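Long-range contacts in minor capsid protein (Enterobacteria phage PRD1, PDB 1YQ5), which forms, together with proteins P31 and P2, the spike complexes at the five-fold vertices of the viral capsid and is essential for infectivity: residues T4-L9 with N38-G43; G50-A55 with L117-F122; I63-K68 with G101-L106; Y77-K82 with F122-D127. All blocks are in the same frame, centred on the assembly; numbering follows the deposited sequence.

Overall arrangement
From the N terminus, strand 5-11 pairs with strand 35-40 in contact 1, which closes the first loop before any other contact opens. Segment 50-55 then opens contact 2, whose loop closes only at 117-122. Contact 3 (63-68 with 101-106) opens and closes within that span. Contact 4 starts at 77-82, between the two halves of contact 3, and ends at 122-127, so it crosses both contact 2 and contact 3; Phe-122 belongs to contacts 2 and 4. Contacts 1 and 3 tie together one sheet of the jelly roll, contacts 2 and 4 the other. Ile-63 and Met-65 of contact 3 pack on Phe-122 and so join the sheets.

Contact 1 (T4-L9 with N38-G43)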
loop_
_atom_site.group_PDB
_atom_site.type_symbol
_atom_site.label_atom_id
_atom_site.label_comp_id
_atom_site.label_asym_id
_atom_site.label_seq_id
_atom_site.Cartn_x
_atom_site.Cartn_y
_atom_site.Cartn_z
ATOM N N THR A 4 3.458 19.509 0.064
ATOM C CA THR A 4 4.115 20.539 -0.736
ATOM C C THR A 4 4.143 20.201 -2.222
ATOM O O THR A 4 4.050 21.090 -3.071
ATOM C CB THR A 4 5.562 20.755 -0.266
ATOM O OG1 THR A 4 6.311 19.552 -0.464
ATOM C CG2 THR A 4 5.590 21.119 1.216
ATOM N N ASP A 5 4.277 18.918 -2.535
ATOM C CA ASP A 5 4.328 18.486 -3.923
ATOM C C ASP A 5 3.590 17.178 -4.133
ATOM O O ASP A 5 3.643 16.280 -3.294
ATOM C CB ASP A 5 5.779 18.319 -4.373
ATOM C CG ASP A 5 6.606 19.558 -4.124
ATOM O OD1 ASP A 5 7.070 19.746 -2.980
ATOM O OD2 ASP A 5 6.777 20.348 -5.071
ATOM N N ALA A 6 2.906 17.081 -5.266
ATOM C CA ALA A 6 2.161 15.876 -5.600
ATOM C C ALA A 6 1.819 15.886 -7.077
ATOM O O ALA A 6 1.742 16.945 -7.707
ATOM C CB ALA A 6 0.882 15.792 -4.767
ATOM N N LEU A 7 1.621 14.697 -7.628
ATOM C CA LEU A 7 1.265 14.556 -9.030
ATOM C C LEU A 7 0.450 13.280 -9.177
ATOM O O LEU A 7 0.858 12.224 -8.710
ATOM C CB LEU A 7 2.525 14.474 -9.894
ATOM C CG LEU A 7 2.285 14.351 -11.400
ATOM C CD1 LEU A 7 1.573 15.601 -11.885
ATOM C CD2 LEU A 7 3.612 14.179 -12.136
ATOM N N SER A 8 -0.714 13.392 -9.807
ATOM C CA SER A 8 -1.584 12.245 -10.024
ATOM C C SER A 8 -1.839 12.148 -11.524
ATOM O O SER A 8 -2.256 13.121 -12.157
ATOM C CB SER A 8 -2.895 12.427 -9.254
ATOM O OG SER A 8 -3.693 11.257 -9.330
ATOM N N LEU A 9 -1.583 10.973 -12.088
ATOM C CA LEU A 9 -1.738 10.768 -13.518
ATOM C C LEU A 9 -2.642 9.598 -13.879
ATOM O O LEU A 9 -2.774 8.633 -13.122
ATOM C CB LEU A 9 -0.367 10.517 -14.154
ATOM C CG LEU A 9 0.791 11.452 -13.800
ATOM C CD1 LEU A 9 2.093 10.862 -14.317
ATOM C CD2 LEU A 9 0.543 12.831 -14.393
ATOM N N ASN A 38 -4.250 15.670 -11.215
ATOM C CA ASN A 38 -4.068 16.661 -10.167
ATOM C C ASN A 38 -2.579 16.901 -9.992
ATOM O O ASN A 38 -1.774 15.966 -10.072
ATOM C CB ASN A 38 -4.675 16.160 -8.850
ATOM C CG ASN A 38 -4.559 17.179 -7.725
ATOM O OD1 ASN A 38 -5.133 18.271 -7.793
ATOM N ND2 ASN A 38 -3.813 16.827 -6.687
ATOM N N SER A 39 -2.218 18.157 -9.759
ATOM C CA SER A 39 -0.827 18.538 -9.573
ATOM C C SER A 39 -0.727 19.544 -8.431
ATOM O O SER A 39 -1.554 20.447 -8.323
ATOM C CB SER A 39 -0.293 19.170 -10.859
ATOM O OG SER A 39 1.088 19.453 -10.743
ATOM N N VAL A 40 0.280 19.376 -7.577
ATOM C CA VAL A 40 0.500 20.273 -6.449
ATOM C C VAL A 40 1.973 20.667 -6.423
ATOM O O VAL A 40 2.853 19.807 -6.425
ATOM C CB VAL A 40 0.138 19.593 -5.112
ATOM C CG1 VAL A 40 0.414 20.539 -3.950
ATOM C CG2 VAL A 40 -1.329 19.182 -5.121
ATOM N N GLY A 41 2.240 21.969 -6.405
ATOM C CA GLY A 41 3.617 22.427 -6.387
ATOM C C GLY A 41 4.298 22.113 -7.705
ATOM O O GLY A 41 3.634 21.800 -8.691
ATOM N N THR A 42 5.625 22.179 -7.726
ATOM C CA THR A 42 6.376 21.917 -8.943
ATOM C C THR A 42 7.498 20.904 -8.745
ATOM O O THR A 42 8.323 20.706 -9.641
ATOM C CB THR A 42 7.005 23.212 -9.475
ATOM O OG1 THR A 42 7.836 23.779 -8.455
ATOM C CG2 THR A 42 5.929 24.219 -9.845
ATOM N N GLY A 43 7.530 20.263 -7.584
ATOM C CA GLY A 43 8.581 19.299 -7.307
ATOM C C GLY A 43 8.463 17.968 -8.025
ATOM O O GLY A 43 9.462 17.266 -8.198
HETATM O O HOH W 1 6.718 23.038 -5.209
#
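Asp-5 and Gly-43 meet where strand 5-9 of the jelly-roll domain runs antiparallel to strand 38-40, which lies at one border of its sheet within the subunit. The Asp-5 side chain turns into the loop after strand 38-40. Its CB passes 3.9 Å from Val-40 O. CG lies anti to the carbonyl carbon (chi1 -54°) and comes within 3.8 Å of Gly-43 CA. At the tip the two oxygens divide the work. OD2 takes the backbone N-H of Gly-43, with N and OD2 2.6 Å apart; the bond is short but bent (134° at the hydrogen), on the anti side and 30° out of the carboxylate plane. A water gives a second bond to OD2, at 2.7 Å, and accepts one from Thr-42 N. OD1 is bonded by Thr-4 OG1 and forms a salt bridge with Lys-57, so the buried carboxylate is held at both oxygens. Ala-6 and Val-40 exchange backbone bonds in both directions; Ser-8 N reaches Asn-38 O at 2.8 Å, but the return bond is weak. Ala-6, Ser-8, Asn-38 and Val-40 share the face that packs on a neighbouring subunit, where Ala-6 touches Leu-60 of that subunit; Leu-7 points to the other face and meets Leu-44 of its own chain. Ala-6 CB sits 3.9 Å from Val-40 CB, while Val-40 CG1 lies 3.8 Å from Thr-4 O.

Contact 2 (G50-A55 with L117-F122); sequences GIQLAA and LDVLKF
Ile-51 and Leu-120 form an antiparallel hydrogen-bonded pair, Ile-51 N to Leu-120 O at 2.9 Å and Leu-120 N to Ile-51 O at 2.8 Å, between strands 51-53 and 119-122, whose directions differ by 161°. A third, nearly straight bond joins Leu-53 N to Asp-118 O. On the inner face Leu-53 CD1 reaches the branch point of Leu-120, 3.7 Å from its CG, and the two side chains cross obliquely. Ile-51 CG1, anti to its carbonyl carbon (chi1 -66°), lies 3.8 Å from Phe-122 CE1; chi2 (-178°) extends CD1 to the same distance from Phe-122 CE1, approaching the ring at a slant. On the other face Val-119 CG2 lies 3.4 Å from Ile-51 O, with the Gln-52 side chain beside it. Asp-118, at the centre of an inverse gamma turn just before the strand, keeps its carboxylate well occupied: OD1 accepts Leu-112 N, and OD2 accepts Gly-113 N and Val-114 N. OD2 also takes a bond from a water at 2.7 Å, which in turn donates to Leu-53 O. Leu-120 and Phe-122 continue inward to Ile-63 of the facing sheet. This is antiparallel pairing within one sheet, its inner side chains packed between the two sheets of a beta-jelly-roll sandwich.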
loop_
_atom_site.group_PDB
_atom_site.type_symbol
_atom_site.label_atom_id
_atom_site.label_comp_id
_atom_site.label_asym_id
_atom_site.label_seq_id
_atom_site.Cartn_x
_atom_site.Cartn_y
_atom_site.Cartn_z
ATOM N N GLY A 50 9.619 9.078 -16.485
ATOM C CA GLY A 50 8.751 8.682 -15.386
ATOM C C GLY A 50 8.302 9.949 -14.688
ATOM O O GLY A 50 7.778 10.855 -15.334
ATOM N N ILE A 51 8.494 10.030 -13.377
ATOM C CA ILE A 51 8.135 11.244 -12.656
ATOM C C ILE A 51 9.415 11.833 -12.075
ATOM O O ILE A 51 10.075 11.210 -11.240
ATOM C CB ILE A 51 7.124 10.975 -11.523
ATOM C CG1 ILE A 51 5.790 10.518 -12.117
ATOM C CG2 ILE A 51 6.907 12.249 -10.707
ATOM C CD1 ILE A 51 4.707 10.271 -11.079
ATOM N N GLN A 52 9.761 13.028 -12.540
ATOM C CA GLN A 52 10.969 13.723 -12.110
ATOM C C GLN A 52 10.824 14.382 -10.745
ATOM O O GLN A 52 9.777 14.951 -10.426
ATOM C CB GLN A 52 11.328 14.829 -13.111
ATOM C CG GLN A 52 11.452 14.405 -14.569
ATOM C CD GLN A 52 12.686 13.575 -14.832
ATOM O OE1 GLN A 52 13.749 13.821 -14.254
ATOM N NE2 GLN A 52 12.564 12.599 -15.719
ATOM N N LEU A 53 11.884 14.310 -9.945
ATOM C CA LEU A 53 11.902 14.961 -8.638
ATOM C C LEU A 53 12.843 16.149 -8.799
ATOM O O LEU A 53 14.007 15.973 -9.152
ATOM C CB LEU A 53 12.436 14.027 -7.548
ATOM C CG LEU A 53 11.426 13.075 -6.899
ATOM C CD1 LEU A 53 10.933 12.064 -7.919
ATOM C CD2 LEU A 53 12.076 12.372 -5.718
ATOM N N ALA A 54 12.330 17.352 -8.556
ATOM C CA ALA A 54 13.130 18.569 -8.691
ATOM C C ALA A 54 14.269 18.618 -7.676
ATOM O O ALA A 54 14.184 18.026 -6.599
ATOM C CB ALA A 54 12.238 19.798 -8.535
ATOM N N ALA A 55 15.335 19.331 -8.028
ATOM C CA ALA A 55 16.492 19.466 -7.154
ATOM C C ALA A 55 16.062 20.020 -5.800
ATOM O O ALA A 55 15.186 20.879 -5.724
ATOM C CB ALA A 55 17.525 20.396 -7.797
ATOM N N LEU A 117 18.785 11.136 -13.094
ATOM C CA LEU A 117 18.913 10.151 -12.017
ATOM C C LEU A 117 17.789 10.252 -10.981
ATOM O O LEU A 117 17.368 9.237 -10.413
ATOM C CB LEU A 117 20.254 10.317 -11.300
ATOM C CG LEU A 117 21.510 10.028 -12.117
ATOM C CD1 LEU A 117 22.749 10.340 -11.286
ATOM C CD2 LEU A 117 21.501 8.572 -12.560
ATOM N N ASP A 118 17.317 11.472 -10.730
ATOM C CA ASP A 118 16.258 11.704 -9.748
ATOM C C ASP A 118 14.879 11.540 -10.374
ATOM O O ASP A 118 14.134 12.508 -10.535
ATOM C CB ASP A 118 16.390 13.110 -9.150
ATOM C CG ASP A 118 17.761 13.361 -8.553
ATOM O OD1 ASP A 118 18.334 12.415 -7.973
ATOM O OD2 ASP A 118 18.258 14.506 -8.649
ATOM N N VAL A 119 14.537 10.304 -10.711
ATOM C CA VAL A 119 13.254 10.035 -11.338
ATOM C C VAL A 119 12.626 8.735 -10.864
ATOM O O VAL A 119 13.294 7.711 -10.753
ATOM C CB VAL A 119 13.396 9.977 -12.882
ATOM C CG1 VAL A 119 14.433 8.936 -13.269
ATOM C CG2 VAL A 119 12.051 9.637 -13.526
ATOM N N LEU A 120 11.335 8.796 -10.567
ATOM C CA LEU A 120 10.595 7.616 -10.150
ATOM C C LEU A 120 10.195 6.928 -11.450
ATOM O O LEU A 120 9.556 7.545 -12.307
ATOM C CB LEU A 120 9.346 8.025 -9.368
ATOM C CG LEU A 120 9.577 8.610 -7.972
ATOM C CD1 LEU A 120 8.305 9.266 -7.466
ATOM C CD2 LEU A 120 10.025 7.501 -7.029
ATOM N N LYS A 121 10.585 5.666 -11.605
ATOM C CA LYS A 121 10.256 4.919 -12.814
ATOM C C LYS A 121 9.149 3.910 -12.524
ATOM O O LYS A 121 9.155 3.249 -11.484
ATOM C CB LYS A 121 11.500 4.208 -13.346
ATOM C CG LYS A 121 12.621 5.160 -13.766
ATOM C CD LYS A 121 13.833 4.398 -14.283
ATOM C CE LYS A 121 14.917 5.345 -14.777
ATOM N NZ LYS A 121 16.099 4.605 -15.307
ATOM N N PHE A 122 8.199 3.796 -13.447
ATOM C CA PHE A 122 7.072 2.889 -13.267
ATOM C C PHE A 122 6.907 1.891 -14.406
ATOM O O PHE A 122 7.166 2.209 -15.572
ATOM C CB PHE A 122 5.766 3.686 -13.134
ATOM C CG PHE A 122 5.774 4.690 -12.018
ATOM C CD1 PHE A 122 6.403 5.924 -12.172
ATOM C CD2 PHE A 122 5.159 4.398 -10.803
ATOM C CE1 PHE A 122 6.419 6.855 -11.134
ATOM C CE2 PHE A 122 5.169 5.319 -9.757
ATOM C CZ PHE A 122 5.803 6.553 -9.925
HETATM O O HOH W 2 16.747 16.645 -9.482
#

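Contact 3 (I63-K68 with G101-L106)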
loop_
_atom_site.group_PDB
_atom_site.type_symbol
_atom_site.label_atom_id
_atom_site.label_comp_id
_atom_site.label_asym_id
_atom_site.label_seq_id
_atom_site.Cartn_x
_atom_site.Cartn_y
_atom_site.Cartn_z
ATOM N N ILE A 63 3.725 6.731 -2.738
ATOM C CA ILE A 63 3.488 6.398 -4.131
ATOM C C ILE A 63 2.498 5.256 -4.317
ATOM O O ILE A 63 2.525 4.266 -3.579
ATOM C CB ILE A 63 4.816 5.995 -4.792
ATOM C CG1 ILE A 63 5.819 7.144 -4.664
ATOM C CG2 ILE A 63 4.592 5.604 -6.240
ATOM C CD1 ILE A 63 7.260 6.715 -4.836
ATOM N N THR A 64 1.633 5.399 -5.314
ATOM C CA THR A 64 0.656 4.371 -5.631
ATOM C C THR A 64 0.489 4.240 -7.135
ATOM O O THR A 64 0.417 5.236 -7.852
ATOM C CB THR A 64 -0.744 4.680 -5.043
ATOM O OG1 THR A 64 -0.703 4.591 -3.614
ATOM C CG2 THR A 64 -1.782 3.686 -5.579
HETATM N N MSE A 65 0.461 3.004 -7.607
HETATM C CA MSE A 65 0.228 2.740 -9.012
HETATM C C MSE A 65 -0.769 1.605 -9.064
HETATM O O MSE A 65 -0.561 0.557 -8.447
HETATM C CB MSE A 65 1.502 2.333 -9.748
HETATM C CG MSE A 65 1.187 1.881 -11.172
HETATM SE SE MSE A 65 2.718 1.601 -12.304
HETATM C CE MSE A 65 3.622 0.270 -11.186
ATOM N N THR A 66 -1.861 1.825 -9.786
ATOM C CA THR A 66 -2.905 0.825 -9.919
ATOM C C THR A 66 -3.226 0.569 -11.381
ATOM O O THR A 66 -2.957 1.404 -12.244
ATOM C CB THR A 66 -4.204 1.281 -9.230
ATOM O OG1 THR A 66 -4.606 2.546 -9.771
ATOM C CG2 THR A 66 -3.996 1.414 -7.731
ATOM N N VAL A 67 -3.803 -0.594 -11.652
ATOM C CA VAL A 67 -4.184 -0.937 -13.009
ATOM C C VAL A 67 -5.420 -1.813 -13.039
ATOM O O VAL A 67 -5.616 -2.670 -12.176
ATOM C CB VAL A 67 -3.058 -1.693 -13.767
ATOM C CG1 VAL A 67 -2.723 -2.994 -13.054
ATOM C CG2 VAL A 67 -3.505 -1.989 -15.194
ATOM N N LYS A 68 -6.258 -1.555 -14.037
ATOM C CA LYS A 68 -7.454 -2.333 -14.303
ATOM C C LYS A 68 -7.402 -2.566 -15.811
ATOM O O LYS A 68 -7.188 -1.630 -16.583
ATOM C CB LYS A 68 -8.742 -1.566 -13.962
ATOM C CG LYS A 68 -9.084 -1.442 -12.479
ATOM C CD LYS A 68 -9.067 -2.787 -11.756
ATOM C CE LYS A 68 -9.922 -3.857 -12.443
ATOM N NZ LYS A 68 -11.383 -3.541 -12.503
ATOM N N GLY A 101 -4.121 -4.907 -10.572
ATOM C CA GLY A 101 -3.277 -4.981 -9.400
ATOM C C GLY A 101 -3.025 -3.623 -8.782
ATOM O O GLY A 101 -3.452 -2.593 -9.308
ATOM N N THR A 102 -2.301 -3.629 -7.672
ATOM C CA THR A 102 -2.005 -2.408 -6.947
ATOM C C THR A 102 -0.665 -2.486 -6.233
ATOM O O THR A 102 -0.296 -3.534 -5.710
ATOM C CB THR A 102 -3.081 -2.147 -5.862
ATOM O OG1 THR A 102 -4.360 -1.945 -6.481
ATOM C CG2 THR A 102 -2.709 -0.931 -5.019
ATOM N N ILE A 103 0.064 -1.376 -6.229
ATOM C CA ILE A 103 1.318 -1.300 -5.493
ATOM C C ILE A 103 1.373 0.093 -4.880
ATOM O O ILE A 103 1.185 1.099 -5.571
ATOM C CB ILE A 103 2.581 -1.543 -6.369
ATOM C CG1 ILE A 103 3.803 -1.688 -5.447
ATOM C CG2 ILE A 103 2.805 -0.393 -7.345
ATOM C CD1 ILE A 103 5.090 -2.113 -6.149
ATOM N N SER A 104 1.590 0.141 -3.571
ATOM C CA SER A 104 1.665 1.402 -2.850
ATOM C C SER A 104 2.902 1.372 -1.985
ATOM O O SER A 104 3.206 0.355 -1.360
ATOM C CB SER A 104 0.422 1.607 -1.991
ATOM O OG SER A 104 -0.698 1.856 -2.819
ATOM N N LEU A 105 3.601 2.500 -1.937
ATOM C CA LEU A 105 4.848 2.585 -1.200
ATOM C C LEU A 105 5.111 3.931 -0.545
ATOM O O LEU A 105 4.765 4.977 -1.088
ATOM C CB LEU A 105 6.010 2.315 -2.160
ATOM C CG LEU A 105 5.972 1.063 -3.030
ATOM C CD1 LEU A 105 6.578 1.364 -4.397
ATOM C CD2 LEU A 105 6.722 -0.058 -2.332
ATOM N N LEU A 106 5.724 3.883 0.632
ATOM C CA LEU A 106 6.151 5.082 1.342
ATOM C C LEU A 106 7.651 4.826 1.386
ATOM O O LEU A 106 8.099 3.880 2.028
ATOM C CB LEU A 106 5.601 5.145 2.771
ATOM C CG LEU A 106 6.259 6.257 3.611
ATOM C CD1 LEU A 106 6.024 7.597 2.941
ATOM C CD2 LEU A 106 5.703 6.266 5.032
#
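Two neighbouring strands of the C-terminal jelly-roll domain of spike protein P5 meet here at the trimer interface, with Thr-64 paired to Ser-104 and Met-65 to Ile-103 in an antiparallel ladder. Six backbone bonds hold it. The Ile-63 and Leu-105 rungs are short, Ile-63 N to Leu-105 O and Leu-105 N to Ile-63 O both 2.6 Å; the bonds widen to 3.1 Å where Val-67 N meets Gly-101 O. One face carries hydroxyls. Thr-64 OG1, beside its own backbone N (chi1 -68°), donates to Ser-104 OG at 2.8 Å. Thr-64 OG1 in turn accepts Leu-106 N of a neighbouring subunit, and Ser-104 OG bonds Ser-104 O of that subunit, giving polar links that cross between chains. Next to it Thr-66 and Thr-102 run alongside each other, with Thr-66 CG2 3.6 Å from Thr-102 OG1; the latter oxygen bonds Val-89 O of the neighbouring subunit. The opposite face is apolar. Met-65, a selenomethionine, extends CG anti to the backbone N and bends at chi3 (57°), which carries CE to 4.0 Å from Ile-103 CG2. Ile-103 CG2 also lies 3.9 Å from Met-65 CB. Beyond this layer come Phe-122 and Leu-79 of the second sheet. One face thus belongs to the sandwich core and the other to the subunit contact, an arrangement seen in trimeric TNF-like jelly rolls.

Contact 4 (Y77-K82 with F122-D127)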
loop_
_atom_site.group_PDB
_atom_site.type_symbol
_atom_site.label_atom_id
_atom_site.label_comp_id
_atom_site.label_asym_id
_atom_site.label_seq_id
_atom_site.Cartn_x
_atom_site.Cartn_y
_atom_site.Cartn_z
ATOM N N TYR A 77 -0.676 -9.899 -12.455
ATOM C CA TYR A 77 -0.274 -8.562 -12.837
ATOM C C TYR A 77 0.990 -8.283 -12.033
ATOM O O TYR A 77 1.010 -8.462 -10.811
ATOM C CB TYR A 77 -1.362 -7.545 -12.501
ATOM C CG TYR A 77 -2.466 -7.513 -13.531
ATOM C CD1 TYR A 77 -3.557 -8.376 -13.447
ATOM C CD2 TYR A 77 -2.395 -6.642 -14.615
ATOM C CE1 TYR A 77 -4.558 -8.369 -14.427
ATOM C CE2 TYR A 77 -3.383 -6.629 -15.598
ATOM C CZ TYR A 77 -4.459 -7.492 -15.498
ATOM O OH TYR A 77 -5.428 -7.470 -16.475
ATOM N N LEU A 78 2.047 -7.880 -12.728
ATOM C CA LEU A 78 3.324 -7.584 -12.092
ATOM C C LEU A 78 3.531 -6.075 -12.088
ATOM O O LEU A 78 3.429 -5.429 -13.132
ATOM C CB LEU A 78 4.464 -8.250 -12.864
ATOM C CG LEU A 78 4.267 -9.721 -13.238
ATOM C CD1 LEU A 78 5.495 -10.207 -13.984
ATOM C CD2 LEU A 78 4.026 -10.562 -11.986
ATOM N N LEU A 79 3.821 -5.515 -10.919
ATOM C CA LEU A 79 4.032 -4.075 -10.819
ATOM C C LEU A 79 5.394 -3.748 -10.239
ATOM O O LEU A 79 5.887 -4.443 -9.351
ATOM C CB LEU A 79 2.938 -3.428 -9.966
ATOM C CG LEU A 79 1.528 -3.449 -10.559
ATOM C CD1 LEU A 79 0.962 -4.850 -10.476
ATOM C CD2 LEU A 79 0.634 -2.474 -9.798
ATOM N N ARG A 80 6.001 -2.681 -10.747
ATOM C CA ARG A 80 7.313 -2.274 -10.275
ATOM C C ARG A 80 7.523 -0.769 -10.280
ATOM O O ARG A 80 7.133 -0.070 -11.221
ATOM C CB ARG A 80 8.407 -2.922 -11.129
ATOM C CG ARG A 80 9.818 -2.524 -10.727
ATOM C CD ARG A 80 10.846 -3.106 -11.691
ATOM N NE ARG A 80 10.881 -2.374 -12.953
ATOM C CZ ARG A 80 11.405 -2.851 -14.079
ATOM N NH1 ARG A 80 11.935 -4.074 -14.111
ATOM N NH2 ARG A 80 11.425 -2.097 -15.170
ATOM N N VAL A 81 8.147 -0.287 -9.211
ATOM C CA VAL A 81 8.479 1.121 -9.054
ATOM C C VAL A 81 9.965 1.159 -8.734
ATOM O O VAL A 81 10.444 0.377 -7.910
ATOM C CB VAL A 81 7.732 1.771 -7.874
ATOM C CG1 VAL A 81 8.220 3.203 -7.683
ATOM C CG2 VAL A 81 6.235 1.751 -8.126
ATOM N N LYS A 82 10.695 2.055 -9.387
ATOM C CA LYS A 82 12.122 2.172 -9.136
ATOM C C LYS A 82 12.525 3.607 -8.854
ATOM O O LYS A 82 11.893 4.545 -9.336
ATOM C CB LYS A 82 12.928 1.683 -10.341
ATOM C CG LYS A 82 12.619 0.265 -10.778
ATOM C CD LYS A 82 13.580 -0.189 -11.866
ATOM C CE LYS A 82 13.437 0.648 -13.119
ATOM N NZ LYS A 82 14.521 0.361 -14.112
ATOM N N PHE A 122 8.199 3.796 -13.447
ATOM C CA PHE A 122 7.072 2.889 -13.267
ATOM C C PHE A 122 6.907 1.891 -14.406
ATOM O O PHE A 122 7.166 2.209 -15.572
ATOM C CB PHE A 122 5.766 3.686 -13.134
ATOM C CG PHE A 122 5.774 4.690 -12.018
ATOM C CD1 PHE A 122 6.403 5.924 -12.172
ATOM C CD2 PHE A 122 5.159 4.398 -10.803
ATOM C CE1 PHE A 122 6.419 6.855 -11.134
ATOM C CE2 PHE A 122 5.169 5.319 -9.757
ATOM C CZ PHE A 122 5.803 6.553 -9.925
ATOM N N SER A 123 6.452 0.692 -14.059
ATOM C CA SER A 123 6.210 -0.350 -15.048
ATOM C C SER A 123 5.327 -1.451 -14.483
ATOM O O SER A 123 5.309 -1.701 -13.274
ATOM C CB SER A 123 7.523 -0.972 -15.531
ATOM O OG SER A 123 7.277 -1.867 -16.609
ATOM N N LEU A 124 4.588 -2.098 -15.373
ATOM C CA LEU A 124 3.719 -3.201 -14.994
ATOM C C LEU A 124 3.344 -3.972 -16.252
ATOM O O LEU A 124 3.548 -3.490 -17.369
ATOM C CB LEU A 124 2.459 -2.679 -14.280
ATOM C CG LEU A 124 1.450 -1.788 -15.014
ATOM C CD1 LEU A 124 0.682 -2.600 -16.056
ATOM C CD2 LEU A 124 0.477 -1.201 -14.000
ATOM N N CYS A 125 2.812 -5.171 -16.062
ATOM C CA CYS A 125 2.390 -6.022 -17.165
ATOM C C CYS A 125 1.607 -7.147 -16.539
ATOM O O CYS A 125 1.390 -7.160 -15.330
ATOM C CB CYS A 125 3.599 -6.639 -17.875
ATOM S SG CYS A 125 4.409 -7.987 -16.916
ATOM N N ASN A 126 1.162 -8.072 -17.377
ATOM C CA ASN A 126 0.489 -9.268 -16.906
ATOM C C ASN A 126 1.496 -10.308 -17.384
ATOM O O ASN A 126 2.036 -10.179 -18.489
ATOM C CB ASN A 126 -0.846 -9.480 -17.604
ATOM C CG ASN A 126 -1.534 -10.747 -17.143
ATOM O OD1 ASN A 126 -2.278 -10.746 -16.154
ATOM N ND2 ASN A 126 -1.269 -11.844 -17.836
ATOM N N ASP A 127 1.766 -11.325 -16.575
ATOM C CA ASP A 127 2.762 -12.315 -16.963
ATOM C C ASP A 127 2.311 -13.317 -18.021
ATOM O O ASP A 127 3.119 -14.106 -18.503
ATOM C CB ASP A 127 3.277 -13.067 -15.728
ATOM C CG ASP A 127 2.192 -13.869 -15.028
ATOM O OD1 ASP A 127 1.059 -13.950 -15.546
ATOM O OD2 ASP A 127 2.480 -14.423 -13.949
#
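Leu-79 and Leu-124 stand abreast, both directed into the core of the jelly-roll sandwich, with Leu-79 CG 3.9 Å from Leu-124 CB. They form a non-hydrogen-bonded pair in the antiparallel ladder of strands 77-82 and 122-126. Leu-124 CB comes as near as 3.1 Å to Leu-78 O, a tight fit. Val-81 and Phe-122 are set alongside each other in the same manner at the next core position, Val-81 CG2 meeting the ring at CD2, 3.9 Å away and at a slant. Both Leu-79 and Val-81 then touch Ile-103 of the facing sheet. Tyr-77 and Asn-126 end the row differently: the side chains cross at a slant, and the Asn-126 amide sits over one face of the phenol ring, toward its rim, the two planes 77° apart. The Tyr-77 hydroxyl bonds Val-72 O. Backbone bonds run between these pairs, Leu-78 exchanging two with Cys-125 and Arg-80 two with Ser-123; Arg-80 N to Ser-123 O spans 2.8 Å. On the outward face the Arg-80 chain bends at chi3 (76°), which sets the course of NE. Arg-80 NH2 lies 4.1 Å from Ser-123 CB and forms a salt bridge with Asp-28, which Lys-82 also pairs with. Leu-78 packs there against Thr-98 of the other neighbouring subunit. Its side chain crosses that of Asp-127 at about a right angle: Leu-78 CD1 is 4.0 Å from Asp-127 CB and 3.8 Å from Cys-125 SG.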